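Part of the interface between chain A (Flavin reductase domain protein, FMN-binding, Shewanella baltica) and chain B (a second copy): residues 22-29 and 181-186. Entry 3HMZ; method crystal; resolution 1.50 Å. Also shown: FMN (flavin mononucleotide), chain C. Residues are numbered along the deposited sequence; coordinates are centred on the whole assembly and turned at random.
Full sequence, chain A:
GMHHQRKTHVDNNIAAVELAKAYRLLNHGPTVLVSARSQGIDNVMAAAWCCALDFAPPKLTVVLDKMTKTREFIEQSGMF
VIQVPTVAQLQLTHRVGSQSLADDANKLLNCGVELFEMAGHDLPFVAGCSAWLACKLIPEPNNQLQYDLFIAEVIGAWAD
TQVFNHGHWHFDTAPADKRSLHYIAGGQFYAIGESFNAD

Chain A (22-29) AYRLLNHG
Chain B 181-186: LHYIAG

Chain A contributes a compact, coiled segment and chain B an extended one. From Ala22(A) to Leu25(A) phi and psi are helical (about -60/-28), and the bonds that hold this part reach back three residues: Leu25(A) N to Ala22(A) O at 3.0 Å, Leu26(A) N to Tyr23(A) O at 3.1 Å, and a weak bond from Asn27(A) N to Arg24(A) O at 3.4 Å. A type I turn from Leu26(A) to Gly29(A) follows, with Asn27(A) at -63/-32 and His28(A) at -80/4, closed by Gly29(A) N to Leu26(A) O at 3.0 Å. Gly29(A), at 69/42, has the positive phi that favours glycine. Leu181(B) to Ala185(B) form a strand, in which Ile184(B) departs from typical values at -112/-68; Gly186(B) then turns at 60/-127. The two chains run in opposite directions where they meet: the CA atoms of Asn27(A) and Ile184(B) lie 5.3 Å apart, those of His28(A) and His182(B) 4.3 Å.

No backbone-to-backbone hydrogen bond joins the stretches; instead each of two side chains reaches a carbonyl of the other chain. Asn27(A), whose CB points toward the strand, has chi1 -128°, between wells, and chi2 29°. Its amide NH2 suits this place because it can donate to a backbone carbonyl: ND2 donates to Ile184(B) O at 2.8 Å, N-H...O angle 141°, and that oxygen also accepts from water 1. In return His182(B) (chi1 m, chi2 -106°) donates from ND1 to His28(A) O at 3.0 Å, the acceptor lying near the imidazole plane, where the ring N-H can point at it.

Ile184(B), m at both chi angles, is the residue of its stretch with the most area covered. Its CD1 lies 3.6 Å from His28(A) CB and its CG2 4.2 Å from Arg24(A) CB, apolar contacts made by both branches; CD1 also lies 3.9 Å from Arg24(A) O, a plain van der Waals contact. His28(A) is p with chi2 -58°; its CB points sideways, and the ring end leads away from the strand.

Arg24(A) extends as m, t, t with chi4 178°. Ala185(B) CB sits over one face of the guanidinium, 3.5 Å from Arg24(A) NE, a small methyl against a flat group whose N-H bonds lie in its plane. That NE donates to Tyr23(A) OH at 3.0 Å, almost linearly. Tyr23(A) is p with chi2 -82°, and its OH is 2.7 Å from the O of water 1, which donates to Ile184(B) O at 2.8 Å.

Tyr183(B) (t, chi2 56°) bonds through OH to Gly186(B) O at 2.6 Å, while one ring face receives the flavin methyl, FMN C7M lying 3.2 Å from Tyr183(B) CG.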

# COMPACT_ATOMS: atom_id res chain seq x y z
N ALA A 22 3.47 2.27 -15.01
CA ALA A 22 3.18 3.26 -13.98
C ALA A 22 2.83 2.64 -12.61
O ALA A 22 3.17 3.19 -11.57
CB ALA A 22 2.03 4.24 -14.43
N TYR A 23 2.15 1.50 -12.64
CA TYR A 23 1.76 0.82 -11.36
C TYR A 23 2.98 0.51 -10.48
O TYR A 23 2.88 0.49 -9.25
CB TYR A 23 0.96 -0.47 -11.61
CG TYR A 23 1.83 -1.61 -12.07
CD1 TYR A 23 2.22 -1.76 -13.41
CD2 TYR A 23 2.31 -2.53 -11.16
CE1 TYR A 23 3.07 -2.77 -13.80
CE2 TYR A 23 3.16 -3.54 -11.55
CZ TYR A 23 3.53 -3.68 -12.87
OH TYR A 23 4.39 -4.68 -13.25
N ARG A 24 4.14 0.32 -11.12
CA ARG A 24 5.36 -0.01 -10.36
C ARG A 24 5.82 1.12 -9.44
O ARG A 24 6.51 0.89 -8.46
CB ARG A 24 6.49 -0.40 -11.29
CG ARG A 24 6.18 -1.68 -12.03
CD ARG A 24 7.32 -2.09 -12.84
NE ARG A 24 7.03 -3.27 -13.65
CZ ARG A 24 7.90 -3.81 -14.49
NH1 ARG A 24 9.08 -3.24 -14.68
NH2 ARG A 24 7.56 -4.89 -15.18
N LEU A 25 5.39 2.35 -9.75
CA LEU A 25 5.73 3.50 -8.95
C LEU A 25 5.13 3.38 -7.53
O LEU A 25 5.60 4.04 -6.60
CB LEU A 25 5.26 4.80 -9.63
CG LEU A 25 5.93 5.06 -10.98
CD1 LEU A 25 5.25 6.24 -11.73
CD2 LEU A 25 7.44 5.30 -10.86
N LEU A 26 4.03 2.62 -7.38
CA LEU A 26 3.35 2.48 -6.11
C LEU A 26 3.39 1.07 -5.55
O LEU A 26 2.80 0.82 -4.51
CB LEU A 26 1.88 2.90 -6.26
CG LEU A 26 1.63 4.31 -6.74
CD1 LEU A 26 0.15 4.59 -6.88
CD2 LEU A 26 2.31 5.36 -5.83
N ASN A 27 4.02 0.13 -6.26
CA ASN A 27 3.89 -1.29 -5.91
C ASN A 27 4.43 -1.67 -4.54
O ASN A 27 3.87 -2.54 -3.87
CB ASN A 27 4.47 -2.17 -7.01
CG ASN A 27 3.53 -3.24 -7.48
OD1 ASN A 27 2.33 -3.07 -7.44
ND2 ASN A 27 4.08 -4.31 -8.01
N HIS A 28 5.48 -0.95 -4.12
CA HIS A 28 6.11 -1.15 -2.83
C HIS A 28 5.35 -0.47 -1.67
O HIS A 28 5.80 -0.51 -0.52
CB HIS A 28 7.56 -0.73 -2.87
CG HIS A 28 7.77 0.71 -3.17
ND1 HIS A 28 7.30 1.32 -4.32
CD2 HIS A 28 8.48 1.65 -2.50
CE1 HIS A 28 7.67 2.59 -4.31
NE2 HIS A 28 8.37 2.82 -3.21
N GLY A 29 4.18 0.14 -1.96
CA GLY A 29 3.30 0.71 -0.98
C GLY A 29 3.78 1.98 -0.25
O GLY A 29 3.53 2.14 0.95
N LEU B 181 8.31 -7.30 3.22
CA LEU B 181 8.62 -7.28 1.82
C LEU B 181 7.66 -6.40 1.06
O LEU B 181 6.47 -6.40 1.33
CB LEU B 181 8.54 -8.69 1.24
CG LEU B 181 9.61 -9.69 1.66
CD1 LEU B 181 9.18 -11.14 1.24
CD2 LEU B 181 10.96 -9.31 1.05
N HIS B 182 8.22 -5.67 0.09
CA HIS B 182 7.51 -4.65 -0.70
C HIS B 182 7.84 -4.89 -2.16
O HIS B 182 8.93 -4.60 -2.61
CB HIS B 182 7.91 -3.25 -0.19
CG HIS B 182 7.63 -3.04 1.27
ND1 HIS B 182 6.59 -2.26 1.72
CD2 HIS B 182 8.19 -3.60 2.38
CE1 HIS B 182 6.55 -2.31 3.05
NE2 HIS B 182 7.49 -3.15 3.46
N TYR B 183 6.92 -5.54 -2.85
CA TYR B 183 7.17 -6.00 -4.21
C TYR B 183 7.23 -4.92 -5.25
O TYR B 183 6.49 -3.95 -5.17
CB TYR B 183 6.05 -6.94 -4.62
CG TYR B 183 6.21 -7.66 -5.92
CD1 TYR B 183 7.32 -8.43 -6.15
CD2 TYR B 183 5.16 -7.69 -6.85
CE1 TYR B 183 7.45 -9.17 -7.34
CE2 TYR B 183 5.29 -8.44 -8.03
CZ TYR B 183 6.42 -9.19 -8.25
OH TYR B 183 6.50 -9.95 -9.41
N ILE B 184 8.11 -5.09 -6.24
CA ILE B 184 8.05 -4.25 -7.45
C ILE B 184 7.63 -5.06 -8.66
O ILE B 184 6.51 -4.86 -9.20
CB ILE B 184 9.37 -3.49 -7.72
CG1 ILE B 184 9.70 -2.57 -6.55
CG2 ILE B 184 9.24 -2.72 -9.03
CD1 ILE B 184 8.60 -1.51 -6.24
N ALA B 185 8.49 -5.98 -9.10
CA ALA B 185 8.23 -6.73 -10.32
C ALA B 185 9.18 -7.90 -10.44
O ALA B 185 10.26 -7.92 -9.84
CB ALA B 185 8.37 -5.79 -11.57
N GLY B 186 8.80 -8.87 -11.26
CA GLY B 186 9.62 -10.04 -11.45
C GLY B 186 9.80 -10.75 -10.13
O GLY B 186 8.83 -11.06 -9.45
N1 FMN C . -2.71 -11.17 -7.71
C2 FMN C . -3.81 -10.40 -7.40
O2 FMN C . -4.92 -10.75 -7.80
N3 FMN C . -3.64 -9.28 -6.62
C4 FMN C . -2.42 -8.86 -6.17
O4 FMN C . -2.36 -7.80 -5.49
C4A FMN C . -1.31 -9.64 -6.52
N5 FMN C . -0.04 -9.30 -6.08
C5A FMN C . 1.04 -10.15 -6.23
C6 FMN C . 2.28 -9.87 -5.63
C7 FMN C . 3.37 -10.71 -5.80
C7M FMN C . 4.68 -10.41 -5.13
C8 FMN C . 3.24 -11.85 -6.59
C8M FMN C . 4.40 -12.80 -6.81
C9 FMN C . 2.01 -12.12 -7.17
C9A FMN C . 0.89 -11.31 -7.03
N10 FMN C . -0.35 -11.58 -7.59
C10 FMN C . -1.46 -10.80 -7.28
C1' FMN C . -0.62 -12.85 -8.35
C2' FMN C . -1.22 -13.99 -7.52
O2' FMN C . -0.58 -14.14 -6.25
C3' FMN C . -1.07 -15.25 -8.37
O3' FMN C . -1.88 -15.12 -9.54
C4' FMN C . -1.31 -16.56 -7.60
O4' FMN C . -0.70 -17.60 -8.35
C5' FMN C . -2.77 -16.89 -7.37
O5' FMN C . -2.82 -18.16 -6.71
P FMN C . -4.20 -18.97 -6.62
O1P FMN C . -3.78 -20.31 -6.06
O2P FMN C . -5.18 -18.22 -5.76
O3P FMN C . -4.76 -19.09 -8.02
O HOH W 1 4.98 -6.27 -11.12